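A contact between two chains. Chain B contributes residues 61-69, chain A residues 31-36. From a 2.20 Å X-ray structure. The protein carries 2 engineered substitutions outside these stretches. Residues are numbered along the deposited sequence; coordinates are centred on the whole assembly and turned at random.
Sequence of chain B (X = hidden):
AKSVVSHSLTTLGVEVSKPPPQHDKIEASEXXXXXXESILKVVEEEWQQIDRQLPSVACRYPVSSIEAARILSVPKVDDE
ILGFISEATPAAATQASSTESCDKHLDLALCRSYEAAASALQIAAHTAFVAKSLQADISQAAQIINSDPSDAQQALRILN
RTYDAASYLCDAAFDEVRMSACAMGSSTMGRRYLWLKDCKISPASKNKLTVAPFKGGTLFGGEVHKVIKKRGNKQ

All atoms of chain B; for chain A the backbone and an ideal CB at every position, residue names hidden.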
# COMPACT_ATOMS: atom_id res chain seq x y z
N TYR B 61 12.47 5.79 -6.30
CA TYR B 61 11.31 5.70 -7.17
C TYR B 61 10.75 7.08 -7.46
O TYR B 61 9.58 7.35 -7.17
CB TYR B 61 10.27 4.82 -6.50
CG TYR B 61 10.81 3.45 -6.18
CD1 TYR B 61 11.21 3.12 -4.89
CD2 TYR B 61 10.92 2.47 -7.17
CE1 TYR B 61 11.68 1.85 -4.58
CE2 TYR B 61 11.41 1.20 -6.88
CZ TYR B 61 11.78 0.90 -5.59
OH TYR B 61 12.22 -0.38 -5.30
N PRO B 62 11.55 7.95 -8.10
CA PRO B 62 11.16 9.32 -8.44
C PRO B 62 9.97 9.40 -9.40
O PRO B 62 9.85 8.63 -10.36
CB PRO B 62 12.44 9.87 -9.08
CG PRO B 62 12.98 8.67 -9.79
CD PRO B 62 12.83 7.59 -8.75
N VAL B 63 9.11 10.38 -9.16
CA VAL B 63 7.95 10.60 -10.00
C VAL B 63 7.83 12.10 -10.25
O VAL B 63 8.27 12.92 -9.44
CB VAL B 63 6.67 10.02 -9.34
CG1 VAL B 63 5.43 10.46 -10.11
CG2 VAL B 63 6.74 8.49 -9.33
N SER B 64 7.27 12.46 -11.41
CA SER B 64 7.10 13.84 -11.79
C SER B 64 5.70 14.11 -12.33
O SER B 64 4.96 13.18 -12.66
CB SER B 64 8.13 14.22 -12.86
OG SER B 64 9.46 14.07 -12.38
N SER B 65 5.39 15.41 -12.40
CA SER B 65 4.15 15.98 -12.91
C SER B 65 3.35 16.72 -11.85
O SER B 65 3.34 16.36 -10.66
CB SER B 65 3.27 14.96 -13.65
OG SER B 65 2.44 14.22 -12.78
N ILE B 66 2.70 17.80 -12.28
CA ILE B 66 1.87 18.61 -11.39
C ILE B 66 0.78 17.68 -10.83
O ILE B 66 0.47 17.72 -9.64
CB ILE B 66 1.22 19.77 -12.18
CG1 ILE B 66 2.31 20.75 -12.65
CG2 ILE B 66 0.17 20.50 -11.35
CD1 ILE B 66 1.83 21.78 -13.67
N GLU B 67 0.30 16.78 -11.67
CA GLU B 67 -0.75 15.84 -11.30
C GLU B 67 -0.34 14.87 -10.20
O GLU B 67 -1.09 14.65 -9.25
CB GLU B 67 -1.23 15.04 -12.53
CG GLU B 67 -1.98 15.85 -13.60
CD GLU B 67 -1.09 16.73 -14.50
OE1 GLU B 67 -1.65 17.61 -15.18
OE2 GLU B 67 0.14 16.53 -14.55
N ALA B 68 0.84 14.29 -10.32
CA ALA B 68 1.28 13.33 -9.32
C ALA B 68 1.63 14.04 -8.02
O ALA B 68 1.42 13.50 -6.95
CB ALA B 68 2.45 12.53 -9.83
N ALA B 69 2.13 15.28 -8.13
CA ALA B 69 2.49 16.07 -6.96
C ALA B 69 1.24 16.34 -6.11
O ALA B 69 1.28 16.25 -4.88
CB ALA B 69 3.14 17.39 -7.38
N UNK A 31 15.57 14.27 -16.35
CA UNK A 31 15.52 13.51 -15.09
C UNK A 31 14.10 13.44 -14.51
O UNK A 31 13.89 13.72 -13.32
CB UNK A 31 16.46 14.14 -14.06
N UNK A 32 13.14 13.03 -15.33
CA UNK A 32 11.75 12.95 -14.89
C UNK A 32 11.01 11.68 -15.32
O UNK A 32 11.19 11.19 -16.43
CB UNK A 32 10.99 14.17 -15.42
N UNK A 33 10.17 11.17 -14.43
CA UNK A 33 9.37 9.98 -14.68
C UNK A 33 7.91 10.43 -14.51
O UNK A 33 7.42 10.54 -13.39
CB UNK A 33 9.74 8.83 -13.74
N UNK A 34 7.24 10.75 -15.62
CA UNK A 34 5.84 11.20 -15.57
C UNK A 34 4.87 10.11 -15.14
O UNK A 34 5.07 8.92 -15.44
CB UNK A 34 5.42 11.73 -16.94
N UNK A 35 3.83 10.51 -14.42
CA UNK A 35 2.85 9.55 -13.98
C UNK A 35 1.97 9.13 -15.15
O UNK A 35 1.45 9.97 -15.88
CB UNK A 35 2.00 10.13 -12.84
N UNK A 36 1.93 7.83 -15.36
CA UNK A 36 1.15 7.18 -16.41
C UNK A 36 -0.31 7.66 -16.31
O UNK A 36 -0.88 7.70 -15.22
CB UNK A 36 1.24 5.66 -16.29

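Position 31 lies at the edge of the contact. Its CA-to-CB bond points sideways, and no atom of chain B's stretch comes within 5.5 Å of the ideal CB. Chain B sets no preference here. The residue is Pro31(A), poorly ordered.

Position 32 has an extended backbone, with phi/psi of -136/142. Its CB also points sideways, and the ideal CB lies 3.4 Å from Ser64(B) OG. One hydroxyl and open space are on offer, so small or polar side chains would suit, and longer ones could turn outward. The residue is Ser32(A). Its CB packs 3.4 Å from Ser64(B) OG. Its chi1 is p, which leaves Ser32(A) OG 4.7 Å from Ser64(B) OG, farther off than the CB.

Position 33 is also extended, at -122/97. Its carbonyl does the main polar work: Ser64(B) N donates to the O of 33 at 2.8 Å, with an angle of 147°. Any residue could supply that oxygen. The ideal CB points sideways, 3.4 Å from Pro62(B) O, with the apolar Val63(B) nearby. Valine, isoleucine, leucine, methionine or an aromatic would suit. The residue is Phe33(A), with chi1 t. Its CD2 lies 4.3 Å from Val63(B) CG2, and its CB lies 3.3 Å from Pro62(B) O. Val63(B) CA also makes a CA-H...O contact of 3.4 Å with Phe33(A) O.

Position 34 forms a single beta bridge with Ser64(B), CA to CA 4.8 Å. Its CB points away from chain B. Its N is not used in the bonds between the stretches, and phi is -68, so proline is allowed. Many other residues would also fit. The residue is Pro34(A), and its CA lies 3.6 Å from Ser64(B) O.

Position 35 points its CB toward chain B. Its backbone N donates a weak hydrogen bond to Ser64(B) O at 3.4 Å, which rules out proline if that bond is kept. The ideal CB is 3.9 Å from Ala68(B) CB and 4.1 Å from Ser65(B) OG. That OG already accepts from Ala68(B) N at 2.9 Å, capping the helix start. Methyl groups of Val63(B) and Ala68(B) make the surroundings largely apolar. Leucine, isoleucine, valine or methionine would suit. The residue is Leu35(A), with chi1 t and chi2 p. Its CD1 lies 4.1 Å from Val63(B) CG1, and its CD2 packs 3.6 Å from Ala68(B) CB. The two methyls thus reach different neighbours.

Position 36 is out of reach of chain B's stretch, which leaves the choice open. The residue is His36(A), at the N-cap position just before a helix.

Chain A (31-36) PSFPLH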
# COMPACT_ATOMS: atom_id res chain seq x y z
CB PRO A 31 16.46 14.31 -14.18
CG PRO A 31 16.24 15.73 -14.65
CD PRO A 31 16.26 15.56 -16.16
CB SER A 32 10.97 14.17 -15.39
OG SER A 32 10.92 14.23 -16.80
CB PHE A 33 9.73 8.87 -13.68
CG PHE A 33 9.01 7.57 -13.92
CD1 PHE A 33 9.54 6.62 -14.80
CD2 PHE A 33 7.81 7.29 -13.28
CE1 PHE A 33 8.87 5.42 -15.04
CE2 PHE A 33 7.13 6.09 -13.51
CZ PHE A 33 7.66 5.15 -14.39
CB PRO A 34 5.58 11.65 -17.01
CG PRO A 34 6.42 10.68 -17.80
CD PRO A 34 7.71 10.67 -17.02
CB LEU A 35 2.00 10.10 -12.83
CG LEU A 35 1.42 8.97 -11.97
CD1 LEU A 35 2.54 8.00 -11.59
CD2 LEU A 35 0.77 9.52 -10.72
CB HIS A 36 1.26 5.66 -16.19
CG HIS A 36 0.70 4.82 -17.28
ND1 HIS A 36 1.48 4.27 -18.28
CD2 HIS A 36 -0.56 4.36 -17.50
CE1 HIS A 36 0.73 3.52 -19.06
NE2 HIS A 36 -0.51 3.55 -18.61
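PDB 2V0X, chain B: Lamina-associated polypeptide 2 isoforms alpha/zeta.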